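Putative cell surface protein, similar to internalin proteins (Listeria monocytogenes EGD-e, PDB 5KZS) is of unknown function but, as an internalin-like surface protein with leucine-rich repeats, probably takes part in recognising other proteins. Local coordinates at residues D85-P90 against N113-D118; N99-N104 against V126-S131; S133-A138 against A154-T159; P146-L151 against P170-L175; D161-F166 against N184-Q189. All blocks are in the same frame, centred on the assembly; numbering follows the deposited sequence.

Interaction 1. Residues D85-P90 against N113-D118; sequences DLTEFP and NLSLPD
In the leucine-rich repeat solenoid of this internalin-like protein, T87 and S115 join two consecutive coils beyond the end of the main parallel sheet. The segment 85-90 is a loop, and 113-118 begins as the short strand 113-114. The main link is a backbone hydrogen bond from S115 N to T87 O, 2.9 Å long. It is nearly straight, with an angle of 163° at the hydrogen, and meets the carbonyl almost along the C=O axis. T87 O also receives a CA-H...O contact from L114 CA at 3.3 Å. The CD2 branch of L114 packs against the T87 peptide as well. T87 OG1 makes a weak hydrogen bond to N113 O.

The E88 side chain reaches across to the other coil. Its CG sits between the backbone N and the carbonyl carbon (chi1 71°), and the chain then runs extended. This brings the carboxylate to the S115 hydroxyl, with E88 OE2 2.8 Å from S115 OG. The same carboxylate touches the CG corner of P117, E88 OE2 being 3.7 Å from P117 CG. Behind these residues, the F89 ring turns into the core and packs on L101 and F103. N60 of helix 60-64 accepts, through OD1, from the backbone N of both T87 and E88. A water fills in where the two backbones no longer pair directly. It accepts from F89 N at 2.7 Å and donates to S115 O at 3.2 Å.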
# COMPACT_ATOMS: atom_id res chain seq x y z
N ASP A 85 -5.82 -14.71 -17.64
CA ASP A 85 -7.08 -15.39 -17.37
C ASP A 85 -7.16 -15.99 -15.96
O ASP A 85 -8.17 -16.60 -15.63
CB ASP A 85 -7.35 -16.43 -18.45
CG ASP A 85 -7.48 -15.80 -19.83
OD1 ASP A 85 -6.70 -16.16 -20.73
OD2 ASP A 85 -8.34 -14.91 -20.01
N LEU A 86 -6.13 -15.82 -15.14
CA LEU A 86 -6.26 -16.06 -13.71
C LEU A 86 -6.39 -14.72 -13.02
O LEU A 86 -5.43 -13.94 -12.93
CB LEU A 86 -5.08 -16.84 -13.14
CG LEU A 86 -5.13 -17.06 -11.62
CD1 LEU A 86 -6.43 -17.71 -11.16
CD2 LEU A 86 -3.97 -17.93 -11.20
N THR A 87 -7.59 -14.48 -12.51
CA THR A 87 -8.01 -13.19 -12.00
C THR A 87 -8.38 -13.24 -10.50
O THR A 87 -8.52 -12.20 -9.88
CB THR A 87 -9.10 -12.64 -12.96
OG1 THR A 87 -8.54 -11.55 -13.71
CG2 THR A 87 -10.42 -12.22 -12.28
N GLU A 88 -8.51 -14.43 -9.92
CA GLU A 88 -8.63 -14.58 -8.46
C GLU A 88 -8.28 -15.99 -8.06
O GLU A 88 -8.42 -16.92 -8.87
CB GLU A 88 -10.06 -14.28 -8.00
CG GLU A 88 -11.13 -15.31 -8.37
CD GLU A 88 -12.52 -14.94 -7.86
OE1 GLU A 88 -13.28 -15.85 -7.45
OE2 GLU A 88 -12.87 -13.74 -7.87
N PHE A 89 -7.85 -16.16 -6.82
CA PHE A 89 -7.78 -17.49 -6.23
C PHE A 89 -9.16 -17.76 -5.63
O PHE A 89 -9.67 -16.92 -4.89
CB PHE A 89 -6.72 -17.58 -5.15
CG PHE A 89 -6.47 -18.99 -4.68
CD1 PHE A 89 -5.69 -19.87 -5.44
CD2 PHE A 89 -7.05 -19.45 -3.49
CE1 PHE A 89 -5.48 -21.17 -5.03
CE2 PHE A 89 -6.83 -20.76 -3.07
CZ PHE A 89 -6.05 -21.62 -3.84
N PRO A 90 -9.77 -18.93 -5.96
CA PRO A 90 -11.17 -19.14 -5.61
C PRO A 90 -11.41 -19.47 -4.13
O PRO A 90 -10.46 -19.73 -3.38
CB PRO A 90 -11.58 -20.32 -6.50
CG PRO A 90 -10.32 -21.09 -6.69
CD PRO A 90 -9.19 -20.11 -6.64
N ASN A 113 -4.43 -8.20 -13.57
CA ASN A 113 -5.57 -7.80 -12.76
C ASN A 113 -5.98 -8.90 -11.78
O ASN A 113 -5.92 -10.08 -12.13
CB ASN A 113 -6.74 -7.46 -13.67
CG ASN A 113 -6.34 -6.55 -14.80
OD1 ASN A 113 -6.09 -5.37 -14.60
ND2 ASN A 113 -6.26 -7.11 -16.00
N LEU A 114 -6.37 -8.50 -10.57
CA LEU A 114 -6.88 -9.41 -9.53
C LEU A 114 -8.10 -8.85 -8.78
O LEU A 114 -8.14 -7.67 -8.45
CB LEU A 114 -5.80 -9.68 -8.49
CG LEU A 114 -4.53 -10.41 -8.89
CD1 LEU A 114 -3.60 -10.44 -7.69
CD2 LEU A 114 -4.83 -11.83 -9.35
N SER A 115 -9.07 -9.70 -8.49
CA SER A 115 -10.16 -9.36 -7.56
C SER A 115 -9.91 -10.09 -6.26
O SER A 115 -9.16 -11.07 -6.23
CB SER A 115 -11.53 -9.76 -8.14
OG SER A 115 -11.71 -11.18 -8.21
N LEU A 116 -10.56 -9.64 -5.20
CA LEU A 116 -10.44 -10.25 -3.88
C LEU A 116 -11.83 -10.62 -3.38
O LEU A 116 -12.58 -9.73 -2.99
CB LEU A 116 -9.76 -9.27 -2.91
CG LEU A 116 -9.82 -9.59 -1.40
CD1 LEU A 116 -9.47 -11.05 -1.08
CD2 LEU A 116 -8.90 -8.64 -0.65
N PRO A 117 -12.19 -11.92 -3.40
CA PRO A 117 -13.47 -12.37 -2.83
C PRO A 117 -13.65 -12.06 -1.33
O PRO A 117 -12.69 -11.83 -0.62
CB PRO A 117 -13.43 -13.89 -3.04
CG PRO A 117 -12.55 -14.10 -4.22
CD PRO A 117 -11.52 -13.00 -4.15
N ASP A 118 -14.89 -12.04 -0.88
CA ASP A 118 -15.19 -11.99 0.54
C ASP A 118 -15.16 -13.45 1.02
O ASP A 118 -16.19 -14.09 1.14
CB ASP A 118 -16.57 -11.33 0.74
CG ASP A 118 -17.00 -11.23 2.20
OD1 ASP A 118 -16.16 -11.33 3.12
OD2 ASP A 118 -18.20 -11.04 2.45
O HOH W 1 -7.99 -13.91 -5.26

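Interaction 2. Residues N99-N104 against V126-S131; sequences NTLFFN and VTITMS
The rings of F102 and F103 meet T129 on the neighbouring strand and M130 just after it in different ways. T129 lies obliquely against the F102 ring, with T129 CB 3.5 Å from F102 CD2 and its CG2 close to CE2. The amide oxygen N104 OD1 lies in the plane of the F102 ring, at its edge. T129 O sits at the edge of the F103 ring, near its plane. Selenomethionine M130 runs beside F103, its CG 3.7 Å from F103 CD1. The F82 ring adds an edge-to-face contact to F103. On the buried face, L101 CD2 touches I128 CG2. On the other face, with F102, T100 and T127 lie side by side. The CG2 of T100, anti to its backbone N, leans on T127 CB.

The strands run parallel at 10°, in register. Backbone bonds alternate along them, from L101 N to T127 O (3.1 Å), T129 N to L101 O, and F103 N to T129 O (2.9 Å). At the start, N99 O is gripped twice, by V126 N at 2.7 Å and by T127 N at 3.2 Å. Successive short parallel strands with aliphatic residues inward are typical of the concave sheet of a leucine-rich repeat solenoid.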
# COMPACT_ATOMS: atom_id res chain seq x y z
N ASN A 99 -3.76 -20.32 6.25
CA ASN A 99 -3.36 -19.11 7.01
C ASN A 99 -2.92 -17.95 6.13
O ASN A 99 -3.04 -16.79 6.55
CB ASN A 99 -2.20 -19.43 7.98
CG ASN A 99 -2.61 -20.33 9.13
OD1 ASN A 99 -3.77 -20.34 9.57
ND2 ASN A 99 -1.66 -21.10 9.64
N THR A 100 -2.38 -18.25 4.95
CA THR A 100 -1.74 -17.24 4.13
C THR A 100 -2.06 -17.42 2.67
O THR A 100 -1.90 -18.50 2.13
CB THR A 100 -0.21 -17.29 4.29
OG1 THR A 100 0.15 -17.18 5.67
CG2 THR A 100 0.47 -16.16 3.50
N LEU A 101 -2.46 -16.33 2.02
CA LEU A 101 -2.59 -16.28 0.57
C LEU A 101 -1.58 -15.25 0.09
O LEU A 101 -1.56 -14.14 0.60
CB LEU A 101 -4.02 -15.87 0.20
CG LEU A 101 -4.27 -15.45 -1.25
CD1 LEU A 101 -4.01 -16.60 -2.20
CD2 LEU A 101 -5.69 -14.96 -1.40
N PHE A 102 -0.75 -15.61 -0.90
CA PHE A 102 0.29 -14.72 -1.43
C PHE A 102 0.36 -14.75 -2.97
O PHE A 102 0.72 -15.76 -3.55
CB PHE A 102 1.65 -15.10 -0.84
CG PHE A 102 2.78 -14.22 -1.31
CD1 PHE A 102 3.53 -14.56 -2.45
CD2 PHE A 102 3.10 -13.05 -0.62
CE1 PHE A 102 4.56 -13.75 -2.89
CE2 PHE A 102 4.13 -12.24 -1.06
CZ PHE A 102 4.86 -12.58 -2.20
N PHE A 103 0.00 -13.63 -3.60
CA PHE A 103 0.38 -13.38 -4.99
C PHE A 103 1.69 -12.60 -4.99
O PHE A 103 1.81 -11.55 -4.36
CB PHE A 103 -0.67 -12.57 -5.73
CG PHE A 103 -1.94 -13.32 -6.00
CD1 PHE A 103 -2.86 -13.54 -4.98
CD2 PHE A 103 -2.23 -13.80 -7.28
CE1 PHE A 103 -4.04 -14.23 -5.22
CE2 PHE A 103 -3.40 -14.49 -7.53
CZ PHE A 103 -4.30 -14.71 -6.50
N ASN A 104 2.67 -13.12 -5.71
CA ASN A 104 3.94 -12.46 -5.96
C ASN A 104 3.64 -11.34 -6.96
O ASN A 104 2.65 -11.42 -7.69
CB ASN A 104 4.92 -13.51 -6.51
CG ASN A 104 6.33 -13.00 -6.71
OD1 ASN A 104 7.01 -12.58 -5.77
ND2 ASN A 104 6.79 -13.06 -7.95
N VAL A 126 -4.74 -15.38 8.15
CA VAL A 126 -3.99 -14.38 8.91
C VAL A 126 -3.37 -13.30 8.00
O VAL A 126 -3.35 -12.14 8.39
CB VAL A 126 -2.96 -15.10 9.82
CG1 VAL A 126 -1.79 -14.21 10.24
CG2 VAL A 126 -3.66 -15.68 11.04
N THR A 127 -2.91 -13.65 6.80
CA THR A 127 -2.16 -12.73 5.95
C THR A 127 -2.59 -12.84 4.50
O THR A 127 -2.72 -13.94 3.98
CB THR A 127 -0.66 -13.08 6.01
OG1 THR A 127 -0.22 -13.00 7.36
CG2 THR A 127 0.19 -12.16 5.11
N ILE A 128 -2.77 -11.70 3.83
CA ILE A 128 -3.08 -11.66 2.40
C ILE A 128 -2.21 -10.62 1.74
O ILE A 128 -2.06 -9.50 2.24
CB ILE A 128 -4.57 -11.32 2.11
CG1 ILE A 128 -5.48 -12.37 2.74
CG2 ILE A 128 -4.84 -11.22 0.59
CD1 ILE A 128 -6.96 -12.16 2.51
N THR A 129 -1.68 -10.97 0.58
CA THR A 129 -0.75 -10.14 -0.13
C THR A 129 -1.07 -10.22 -1.61
O THR A 129 -0.87 -11.27 -2.22
CB THR A 129 0.70 -10.62 0.12
OG1 THR A 129 0.95 -10.72 1.54
CG2 THR A 129 1.70 -9.66 -0.51
N MSE A 130 -1.57 -9.13 -2.18
CA MSE A 130 -1.89 -9.10 -3.62
C MSE A 130 -1.21 -8.02 -4.40
O MSE A 130 -1.54 -7.78 -5.59
CB MSE A 130 -3.39 -8.97 -3.67
CG MSE A 130 -3.94 -10.37 -3.41
SE MSE A 130 -5.85 -10.15 -3.19
CE MSE A 130 -6.23 -10.12 -5.12
N SER A 131 -0.20 -7.42 -3.77
CA SER A 131 0.44 -6.22 -4.23
C SER A 131 1.00 -6.41 -5.63
O SER A 131 1.40 -7.50 -5.97
CB SER A 131 1.57 -5.85 -3.26
OG SER A 131 1.13 -5.82 -1.91

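Interaction 3. Residues S133-A138 against A154-T159; sequences SNLIGA and ADMMIT
N134 and L135 meet M156, M157 and I158 where two consecutive coils of the leucine-rich repeat solenoid pass each other, beyond the main parallel sheet. Both methionines are selenomethionines, and they point in different directions. M157 is extended and lies alongside N134, pointing the same way. The N134 carboxamide turns its oxygen onto this chain, with N134 OD1 3.4 Å from M157 SE. CG and CE of M157 are about equally near that oxygen, so it rests against the length of the chain. The other end of the carboxamide, ND2, makes a weak hydrogen bond to N113 OD1 in the previous coil.

M156 goes inward instead. Its chain is bent at chi3 (77°), which folds the CE methyl toward L135. There M156 CE packs on L135 CD1 at 3.8 Å. L135 crosses both M156 and I158 at an angle. With CG anti to its backbone N (chi1 -171°), its two methyls divide between them. CD1 faces the selenomethionine, while L135 CD2 meets I158 CG1 at 3.9 Å. The result is a small apolar patch at the edge of the solenoid core.

N180 OD1, from the following coil, accepts from the backbone N of M156 and of I158. Between the two segments there is one backbone hydrogen bond. L135 N donates to M156 O at 2.9 Å, in the carbonyl plane and on a lone pair, while N134 CA approaches M156 O at 3.3 Å.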
# COMPACT_ATOMS: atom_id res chain seq x y z
N SER A 133 -0.56 -5.97 -8.61
CA SER A 133 -1.58 -6.20 -9.62
C SER A 133 -2.75 -5.22 -9.45
O SER A 133 -3.15 -4.90 -8.32
CB SER A 133 -2.06 -7.65 -9.51
OG SER A 133 -0.97 -8.55 -9.63
N ASN A 134 -3.31 -4.74 -10.57
CA ASN A 134 -4.44 -3.80 -10.53
C ASN A 134 -5.61 -4.47 -9.84
O ASN A 134 -5.99 -5.58 -10.24
CB ASN A 134 -4.91 -3.41 -11.93
CG ASN A 134 -3.83 -2.72 -12.75
OD1 ASN A 134 -2.98 -2.00 -12.22
ND2 ASN A 134 -3.88 -2.95 -14.06
N LEU A 135 -6.19 -3.83 -8.83
CA LEU A 135 -7.37 -4.37 -8.18
C LEU A 135 -8.59 -4.17 -9.10
O LEU A 135 -8.81 -3.08 -9.62
CB LEU A 135 -7.60 -3.70 -6.83
CG LEU A 135 -8.68 -4.32 -5.94
CD1 LEU A 135 -8.27 -5.71 -5.48
CD2 LEU A 135 -8.94 -3.44 -4.73
N ILE A 136 -9.35 -5.25 -9.32
CA ILE A 136 -10.62 -5.19 -10.03
C ILE A 136 -11.68 -5.00 -8.96
O ILE A 136 -11.74 -5.76 -7.96
CB ILE A 136 -10.96 -6.47 -10.84
CG1 ILE A 136 -9.79 -6.91 -11.72
CG2 ILE A 136 -12.20 -6.22 -11.71
CD1 ILE A 136 -9.92 -8.33 -12.21
N GLY A 137 -12.53 -3.99 -9.19
CA GLY A 137 -13.47 -3.52 -8.20
C GLY A 137 -12.80 -2.93 -6.95
O GLY A 137 -11.83 -2.11 -7.04
N ALA A 138 -13.30 -3.41 -5.81
CA ALA A 138 -13.08 -2.80 -4.51
C ALA A 138 -12.68 -3.86 -3.52
O ALA A 138 -12.79 -5.06 -3.77
CB ALA A 138 -14.36 -2.14 -4.04
N ALA A 154 -0.47 -3.08 -1.97
CA ALA A 154 0.28 -1.96 -2.53
C ALA A 154 0.38 -2.07 -4.05
O ALA A 154 0.32 -3.15 -4.58
CB ALA A 154 1.66 -1.91 -1.93
N ASP A 155 0.53 -0.95 -4.73
CA ASP A 155 0.76 -0.94 -6.19
C ASP A 155 -0.38 -1.59 -6.98
O ASP A 155 -0.15 -2.27 -7.98
CB ASP A 155 2.11 -1.61 -6.53
CG ASP A 155 2.60 -1.28 -7.96
OD1 ASP A 155 2.14 -0.29 -8.57
OD2 ASP A 155 3.46 -2.02 -8.47
N MSE A 156 -1.62 -1.35 -6.54
CA MSE A 156 -2.79 -1.96 -7.18
C MSE A 156 -3.71 -0.96 -7.86
O MSE A 156 -4.77 -1.35 -8.31
CB MSE A 156 -3.59 -2.76 -6.14
CG MSE A 156 -2.74 -3.77 -5.40
SE MSE A 156 -3.90 -5.03 -4.43
CE MSE A 156 -4.50 -6.17 -5.91
N MSE A 157 -3.33 0.31 -7.96
CA MSE A 157 -4.22 1.36 -8.49
C MSE A 157 -5.49 1.53 -7.69
O MSE A 157 -6.53 1.84 -8.24
CB MSE A 157 -4.53 1.19 -9.97
CG MSE A 157 -3.25 1.03 -10.76
SE MSE A 157 -3.62 1.27 -12.67
CE MSE A 157 -1.76 0.98 -13.30
N ILE A 158 -5.39 1.34 -6.37
CA ILE A 158 -6.51 1.51 -5.44
C ILE A 158 -6.90 2.98 -5.29
O ILE A 158 -6.04 3.84 -5.13
CB ILE A 158 -6.17 0.88 -4.05
CG1 ILE A 158 -6.37 -0.64 -4.11
CG2 ILE A 158 -7.01 1.47 -2.91
CD1 ILE A 158 -5.73 -1.40 -2.97
N THR A 159 -8.21 3.26 -5.34
CA THR A 159 -8.77 4.60 -5.06
C THR A 159 -9.60 4.57 -3.77
O THR A 159 -9.91 3.49 -3.25
CB THR A 159 -9.57 5.16 -6.26
OG1 THR A 159 -10.43 4.15 -6.80
CG2 THR A 159 -8.62 5.62 -7.36

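Interaction 4. Residues P146-L151 against P170-L175; sequences PDLSQL and PKLSTL
L148, L151, L172 and L175 form the apolar centre of this contact between two adjoining coils of the leucine-rich repeat solenoid. L148 and L172 lie side by side, as do L151 and L175. L172 CD1 reaches across to the other backbone. L172 CD1 sits 4.1 Å from L148 CG and 3.6 Å from the peptide carbon S149 C. L151 CD2 meets L175 CD1 at 4.1 Å. Both of these leucines hold CG anti to the backbone N, which turns both side chains the same way.

Outside the leucines, strands 150-152 and 174-176 pair as neighbours in the parallel sheet. S149 O is gripped by two amides, S173 N at 2.9 Å and T174 N at 3.1 Å. S173 OG adds a weak bond to the same oxygen. Two residues after S149, L151 N donates to T174 O at 3.0 Å. The polar end of T174 is engaged by E196, and that of Q150 by Y152.

At the outer edge, K171 stretches its extended chain beside D147. The two form a salt bridge, with K171 NZ 3.2 Å from D147 OD1. The gradient from leucines through paired backbone to a charged outer edge is consistent with burial and backbone bonds doing much of the joining, the exposed salt bridge probably adding less.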
# COMPACT_ATOMS: atom_id res chain seq x y z
N PRO A 146 -12.28 -13.70 10.60
CA PRO A 146 -12.24 -13.02 11.91
C PRO A 146 -10.85 -12.88 12.56
O PRO A 146 -10.72 -12.08 13.49
CB PRO A 146 -13.12 -13.92 12.79
CG PRO A 146 -12.94 -15.27 12.19
CD PRO A 146 -12.95 -15.01 10.71
N ASP A 147 -9.86 -13.66 12.09
CA ASP A 147 -8.48 -13.59 12.59
C ASP A 147 -7.47 -12.89 11.66
O ASP A 147 -6.26 -12.97 11.90
CB ASP A 147 -7.98 -15.03 12.90
CG ASP A 147 -8.51 -15.57 14.23
OD1 ASP A 147 -8.63 -14.78 15.21
OD2 ASP A 147 -8.78 -16.79 14.30
N LEU A 148 -7.94 -12.22 10.60
CA LEU A 148 -7.05 -11.57 9.64
C LEU A 148 -6.26 -10.48 10.36
O LEU A 148 -6.88 -9.58 10.95
CB LEU A 148 -7.83 -10.94 8.49
CG LEU A 148 -7.04 -10.28 7.35
CD1 LEU A 148 -6.28 -11.32 6.55
CD2 LEU A 148 -7.94 -9.51 6.41
N SER A 149 -4.91 -10.59 10.34
CA SER A 149 -4.01 -9.60 10.98
C SER A 149 -3.03 -8.82 10.09
O SER A 149 -2.47 -7.84 10.57
CB SER A 149 -3.26 -10.20 12.18
OG SER A 149 -2.22 -11.01 11.75
N GLN A 150 -2.83 -9.21 8.84
CA GLN A 150 -1.97 -8.46 7.92
C GLN A 150 -2.59 -8.39 6.54
O GLN A 150 -3.10 -9.39 6.07
CB GLN A 150 -0.61 -9.13 7.78
CG GLN A 150 0.17 -9.36 9.07
CD GLN A 150 1.66 -9.60 8.82
OE1 GLN A 150 2.31 -8.82 8.14
NE2 GLN A 150 2.20 -10.68 9.37
N LEU A 151 -2.52 -7.25 5.87
CA LEU A 151 -3.12 -7.12 4.53
C LEU A 151 -2.29 -6.19 3.65
O LEU A 151 -2.17 -5.00 3.95
CB LEU A 151 -4.56 -6.60 4.65
CG LEU A 151 -5.37 -6.30 3.38
CD1 LEU A 151 -5.37 -7.50 2.44
CD2 LEU A 151 -6.80 -5.89 3.70
N PRO A 170 -11.35 -7.00 13.47
CA PRO A 170 -10.81 -6.25 14.62
C PRO A 170 -9.38 -6.58 15.07
O PRO A 170 -8.79 -5.80 15.81
CB PRO A 170 -11.79 -6.60 15.75
CG PRO A 170 -12.27 -7.96 15.40
CD PRO A 170 -12.37 -7.98 13.90
N LYS A 171 -8.83 -7.71 14.62
CA LYS A 171 -7.48 -8.15 15.01
C LYS A 171 -6.37 -7.71 14.05
O LYS A 171 -5.22 -8.13 14.19
CB LYS A 171 -7.49 -9.68 15.22
CG LYS A 171 -8.15 -10.07 16.53
CD LYS A 171 -8.46 -11.55 16.59
CE LYS A 171 -9.09 -11.93 17.93
NZ LYS A 171 -9.52 -13.36 17.94
N LEU A 172 -6.69 -6.85 13.08
CA LEU A 172 -5.73 -6.43 12.06
C LEU A 172 -4.66 -5.54 12.69
O LEU A 172 -5.01 -4.56 13.34
CB LEU A 172 -6.44 -5.67 10.92
CG LEU A 172 -5.63 -5.48 9.63
CD1 LEU A 172 -5.64 -6.76 8.81
CD2 LEU A 172 -6.16 -4.33 8.78
N SER A 173 -3.39 -5.92 12.54
CA SER A 173 -2.27 -5.06 13.01
C SER A 173 -1.45 -4.39 11.90
O SER A 173 -0.80 -3.40 12.18
CB SER A 173 -1.37 -5.78 14.00
OG SER A 173 -1.13 -7.07 13.56
N THR A 174 -1.51 -4.88 10.66
CA THR A 174 -0.74 -4.27 9.57
C THR A 174 -1.57 -4.09 8.31
O THR A 174 -2.24 -5.03 7.88
CB THR A 174 0.52 -5.12 9.24
OG1 THR A 174 1.36 -5.24 10.40
CG2 THR A 174 1.32 -4.47 8.10
N LEU A 175 -1.49 -2.91 7.70
CA LEU A 175 -2.24 -2.61 6.49
C LEU A 175 -1.42 -1.75 5.54
O LEU A 175 -1.07 -0.62 5.86
CB LEU A 175 -3.55 -1.91 6.85
CG LEU A 175 -4.46 -1.38 5.73
CD1 LEU A 175 -4.83 -2.45 4.71
CD2 LEU A 175 -5.70 -0.81 6.37

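Interaction 5. Residues D161-F166 against N184-Q189; sequences DDVPDF and NLPDFQ
The backbones from V163 to F166 and from P186 to Q189 run almost parallel, 3° apart, with D165 at the centre of an inverse gamma turn. The D165 side chain bridges the two. Its CG is anti to the backbone N (chi1 177°), which carries the carboxylate over to the next coil. There D165 OD1 accepts from Q189 N at 3.2 Å, on its syn side and slightly out of the carboxylate plane. D165 OD2 lies against the aliphatic part of Q189, 3.4 Å from Q189 CG.

The F188 ring has P186 O over one face and other groups at its edge. P186 O stands 3.4 Å above the plane of the F188 ring, over its centre. P164 O lies in plane at the ring edge, 3.8 Å from F188 CE1. V163 CG1 is also at this edge. F166 meets the ring obliquely, F166 CD2 being 4.2 Å from F188 CE1. P186 CG closes the contact on V163 O at 3.4 Å.

D187 OD2 is hydrogen-bonded to T212 OG1 further on. A Pro-Asp-Phe sequence thus recurs in both segments, with aspartate tying each coil to the next and phenylalanines packed inward. Repeated packing of this kind between successive coils is typical of a leucine-rich repeat solenoid.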
# COMPACT_ATOMS: atom_id res chain seq x y z
N ASP A 161 -12.69 5.21 -2.93
CA ASP A 161 -13.93 4.41 -3.09
C ASP A 161 -13.75 2.88 -2.99
O ASP A 161 -14.71 2.18 -2.70
CB ASP A 161 -14.66 4.77 -4.41
CG ASP A 161 -13.75 4.73 -5.63
OD1 ASP A 161 -12.81 5.58 -5.70
OD2 ASP A 161 -13.95 3.86 -6.51
N ASP A 162 -12.53 2.36 -3.22
CA ASP A 162 -12.22 0.93 -3.03
C ASP A 162 -12.02 0.50 -1.57
O ASP A 162 -12.04 -0.69 -1.28
CB ASP A 162 -10.97 0.52 -3.83
CG ASP A 162 -11.11 0.73 -5.34
OD1 ASP A 162 -12.25 0.75 -5.86
OD2 ASP A 162 -10.08 0.87 -6.03
N VAL A 163 -11.81 1.45 -0.67
CA VAL A 163 -11.49 1.13 0.72
C VAL A 163 -12.68 1.33 1.66
O VAL A 163 -13.09 2.46 1.87
CB VAL A 163 -10.34 2.01 1.21
CG1 VAL A 163 -9.88 1.57 2.60
CG2 VAL A 163 -9.19 1.97 0.20
N PRO A 164 -13.21 0.24 2.24
CA PRO A 164 -14.34 0.34 3.18
C PRO A 164 -13.85 0.57 4.61
O PRO A 164 -12.67 0.34 4.90
CB PRO A 164 -14.96 -1.05 3.08
CG PRO A 164 -13.78 -1.94 2.90
CD PRO A 164 -12.77 -1.16 2.09
N ASP A 165 -14.75 0.99 5.49
CA ASP A 165 -14.41 1.11 6.91
C ASP A 165 -14.57 -0.25 7.58
O ASP A 165 -15.61 -0.54 8.16
CB ASP A 165 -15.29 2.14 7.61
CG ASP A 165 -15.00 2.23 9.10
OD1 ASP A 165 -13.98 1.66 9.56
OD2 ASP A 165 -15.81 2.88 9.82
N PHE A 166 -13.50 -1.04 7.55
CA PHE A 166 -13.55 -2.46 7.87
C PHE A 166 -14.19 -2.78 9.23
O PHE A 166 -13.66 -2.40 10.27
CB PHE A 166 -12.15 -3.07 7.85
CG PHE A 166 -11.45 -2.99 6.52
CD1 PHE A 166 -11.74 -3.89 5.51
CD2 PHE A 166 -10.46 -2.03 6.30
CE1 PHE A 166 -11.08 -3.82 4.29
CE2 PHE A 166 -9.80 -1.96 5.08
CZ PHE A 166 -10.11 -2.86 4.07
N ASN A 184 -8.07 10.27 -0.04
CA ASN A 184 -8.75 10.40 1.24
C ASN A 184 -8.84 9.02 1.87
O ASN A 184 -8.78 8.01 1.17
CB ASN A 184 -10.18 10.91 1.03
CG ASN A 184 -10.24 12.40 0.69
OD1 ASN A 184 -10.15 13.25 1.58
ND2 ASN A 184 -10.42 12.71 -0.60
N LEU A 185 -9.03 8.97 3.19
CA LEU A 185 -9.17 7.70 3.89
C LEU A 185 -10.32 7.69 4.89
O LEU A 185 -10.53 8.67 5.58
CB LEU A 185 -7.87 7.35 4.60
CG LEU A 185 -7.33 5.94 4.33
CD1 LEU A 185 -6.68 5.87 2.96
CD2 LEU A 185 -6.32 5.52 5.39
N PRO A 186 -11.07 6.58 4.97
CA PRO A 186 -12.02 6.36 6.06
C PRO A 186 -11.40 6.51 7.45
O PRO A 186 -10.28 6.07 7.67
CB PRO A 186 -12.44 4.91 5.85
CG PRO A 186 -12.36 4.71 4.37
CD PRO A 186 -11.23 5.58 3.89
N ASP A 187 -12.13 7.13 8.36
CA ASP A 187 -11.72 7.19 9.76
C ASP A 187 -12.11 5.87 10.38
O ASP A 187 -13.26 5.67 10.74
CB ASP A 187 -12.41 8.35 10.49
CG ASP A 187 -11.98 8.47 11.96
OD1 ASP A 187 -11.02 7.78 12.37
OD2 ASP A 187 -12.58 9.27 12.70
N PHE A 188 -11.15 4.96 10.51
CA PHE A 188 -11.46 3.58 10.86
C PHE A 188 -11.97 3.45 12.30
O PHE A 188 -11.36 3.99 13.23
CB PHE A 188 -10.26 2.68 10.65
CG PHE A 188 -9.73 2.70 9.25
CD1 PHE A 188 -10.44 2.10 8.22
CD2 PHE A 188 -8.52 3.31 8.95
CE1 PHE A 188 -9.96 2.11 6.92
CE2 PHE A 188 -8.03 3.33 7.65
CZ PHE A 188 -8.75 2.72 6.63
N GLN A 189 -13.07 2.73 12.46
CA GLN A 189 -13.76 2.63 13.74
C GLN A 189 -13.48 1.33 14.52
O GLN A 189 -13.49 1.35 15.75
CB GLN A 189 -15.27 2.82 13.52
CG GLN A 189 -15.65 4.18 12.93
CD GLN A 189 -15.33 5.34 13.86
OE1 GLN A 189 -14.59 6.28 13.50
NE2 GLN A 189 -15.87 5.29 15.07

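In the fold
From the N terminus, interaction 1 joins the loop after strand 76-79 to strand 113-114. Interaction 2 opens before it closes, so the two cross, and they touch through L114, F103 and M130. Interaction 3 starts just after interaction 2 ends. It is tied to interaction 1 by the pairing of strands 113-114 and 134-135. Interaction 4 crosses interaction 3 and continues the main parallel sheet from interaction 2, with V126 O close to S149 N. Interaction 5 crosses interaction 4 and touches interaction 3 through I158 and V163. Each contact closes about one coil. Interactions 2 and 4 join the sheet strands; 1, 3 and 5 join the segments between them, including the short strands 113-114 and 134-135.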